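L-2,4-diaminobutyric acid acetyltransferase (Geobacillus sp., PDB 6SL8) catalyses transfer of an acetyl group from acetyl-CoA to L-2,4-diaminobutyric acid, probably as a step of ectoine biosynthesis. Local coordinates at residues A[75-80]-A[87-92]. Numbering follows the deposited sequence.
With DAB (2,4-diaminobutyric acid), chain B.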
# COMPACT_ATOMS: atom_id res chain seq x y z
N SER A 75 -2.44 9.96 1.50
CA SER A 75 -1.96 8.68 1.94
C SER A 75 -0.48 8.76 2.23
O SER A 75 0.29 9.35 1.47
CB SER A 75 -2.26 7.54 1.02
OG SER A 75 -1.75 7.82 -0.29
N ALA A 76 -0.05 8.11 3.32
CA ALA A 76 1.37 8.06 3.68
C ALA A 76 1.58 6.90 4.63
O ALA A 76 0.60 6.26 5.12
CB ALA A 76 1.81 9.39 4.38
N PHE A 77 2.84 6.55 4.86
CA PHE A 77 3.21 5.47 5.80
C PHE A 77 4.56 5.78 6.37
O PHE A 77 5.38 6.40 5.70
CB PHE A 77 3.18 4.05 5.15
CG PHE A 77 3.95 3.95 3.85
CD1 PHE A 77 5.28 3.69 3.91
CD2 PHE A 77 3.29 4.10 2.62
CE1 PHE A 77 6.03 3.59 2.73
CE2 PHE A 77 4.06 4.02 1.39
CZ PHE A 77 5.40 3.75 1.50
N ARG A 78 4.83 5.30 7.54
CA ARG A 78 6.21 5.31 8.04
C ARG A 78 6.94 4.15 7.34
O ARG A 78 6.46 3.01 7.24
CB ARG A 78 6.28 5.10 9.57
CG ARG A 78 5.61 6.21 10.37
CD ARG A 78 6.19 7.58 10.04
NE ARG A 78 5.68 8.62 10.98
CZ ARG A 78 6.34 9.07 12.07
NH1 ARG A 78 5.69 9.95 12.84
NH2 ARG A 78 7.53 8.67 12.39
N SER A 79 8.16 4.42 6.85
CA SER A 79 8.91 3.38 6.20
C SER A 79 9.26 2.24 7.16
O SER A 79 9.76 2.50 8.25
CB SER A 79 10.22 4.01 5.67
OG SER A 79 11.08 2.98 5.23
N PRO A 80 8.92 0.98 6.79
CA PRO A 80 9.18 -0.10 7.76
C PRO A 80 10.65 -0.17 8.22
O PRO A 80 10.86 -0.42 9.38
CB PRO A 80 8.80 -1.36 6.95
CG PRO A 80 7.67 -0.87 6.10
CD PRO A 80 8.07 0.54 5.67
N PHE A 87 6.82 8.41 4.24
CA PHE A 87 6.63 8.41 2.76
C PHE A 87 5.26 8.87 2.45
O PHE A 87 4.28 8.21 2.88
CB PHE A 87 6.93 7.04 2.18
CG PHE A 87 6.87 7.08 0.66
CD1 PHE A 87 7.98 7.42 -0.01
CD2 PHE A 87 5.68 6.90 -0.04
CE1 PHE A 87 7.98 7.57 -1.41
CE2 PHE A 87 5.67 7.02 -1.45
CZ PHE A 87 6.82 7.36 -2.07
N VAL A 88 5.12 9.95 1.69
CA VAL A 88 3.88 10.49 1.25
C VAL A 88 3.58 9.94 -0.11
O VAL A 88 4.34 10.17 -1.09
CB VAL A 88 3.74 12.02 1.34
CG1 VAL A 88 2.43 12.46 0.79
CG2 VAL A 88 3.98 12.49 2.78
N TRP A 89 2.47 9.19 -0.25
CA TRP A 89 2.16 8.42 -1.43
C TRP A 89 1.28 9.25 -2.36
O TRP A 89 1.73 9.53 -3.50
CB TRP A 89 1.53 7.10 -1.04
CG TRP A 89 1.20 6.14 -2.11
CD1 TRP A 89 1.36 6.33 -3.46
CD2 TRP A 89 0.65 4.84 -1.94
NE1 TRP A 89 0.88 5.23 -4.12
CE2 TRP A 89 0.48 4.27 -3.20
CE3 TRP A 89 0.28 4.10 -0.79
CZ2 TRP A 89 -0.09 2.98 -3.37
CZ3 TRP A 89 -0.28 2.81 -0.95
CH2 TRP A 89 -0.40 2.27 -2.22
N GLN A 90 0.06 9.56 -2.01
CA GLN A 90 -0.84 10.31 -2.89
C GLN A 90 -1.38 11.51 -2.14
O GLN A 90 -1.86 11.35 -1.02
CB GLN A 90 -1.98 9.48 -3.49
CG GLN A 90 -1.45 8.32 -4.28
CD GLN A 90 -2.56 7.55 -4.99
OE1 GLN A 90 -3.43 6.96 -4.35
NE2 GLN A 90 -2.47 7.49 -6.29
N VAL A 91 -1.43 12.67 -2.79
CA VAL A 91 -2.09 13.91 -2.33
C VAL A 91 -3.15 14.29 -3.37
O VAL A 91 -2.82 14.49 -4.55
CB VAL A 91 -1.05 15.05 -2.14
CG1 VAL A 91 -1.75 16.32 -1.71
CG2 VAL A 91 0.14 14.63 -1.29
N ALA A 92 -4.41 14.31 -2.93
CA ALA A 92 -5.51 14.66 -3.75
C ALA A 92 -6.37 15.75 -3.15
O ALA A 92 -6.77 15.64 -1.98
CB ALA A 92 -6.35 13.46 -4.12
N DAB B . 1.98 9.15 -9.35
CA DAB B . 2.06 8.40 -8.04
C DAB B . 0.71 7.99 -7.60
O DAB B . -0.26 8.53 -8.04
CB DAB B . 2.92 9.12 -6.99
CG DAB B . 2.19 10.30 -6.53
ND DAB B . 3.04 11.07 -5.60
OXT DAB B . 0.69 7.06 -6.75
O HOH W 1 -2.52 5.82 -1.98
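Phe77 holds CG between its backbone N and carbonyl carbon (chi1 51°), whereas Phe87 across the hairpin holds CG anti to N (chi1 -175°). Strands 69-78 and 85-93 form this antiparallel hairpin of the GNAT acetyltransferase sheet. The torsions lay the two rings side by side, roughly parallel and displaced. Overlap is slight: the centroids are 5.2 Å apart, and Phe87 CB sits over one face of the Phe77 ring in a CH-pi contact. Phe77 and Phe87 are a hydrogen-bonded pair, with bonds in both directions. Ala76 and Val88, a non-hydrogen-bonded pair, touch on the other face of the sheet through CB and CG2. The second subunit covers the aromatic side: its Phe57 meets Phe77 and its Tyr56 meets Phe87.

A classic beta bulge follows, where Trp89 and Gln90 both face Ser75. A bulge in this strand is a feature of the GNAT fold, in which it helps to part this strand from the next one at the cofactor site. Ser75 O accepts from Trp89 N at 2.8 Å. Gln90 N makes a weak bond to Ser75 O and reaches Ser75 OG at 3.0 Å in a bent bond. Ser75 N closes the bulge on Gln90 O at 2.9 Å. Water 1 lies over one face of the Trp89 indole and links Ser75 OG to Gln90 OE1, which also bonds to Tyr50.

The bulge faces the bound 2,4-diaminobutyric acid. Trp89 O accepts from its side-chain amine ND at 2.9 Å, while Trp89 NE1 makes a weak bond to carboxylate OXT. Asp43 and Glu168 also bind this ligand, and Asp43 O holds the Gln90 amide as well. Gln90 NE2 donates to ligand O at 3.0 Å in a nearly straight bond (164°).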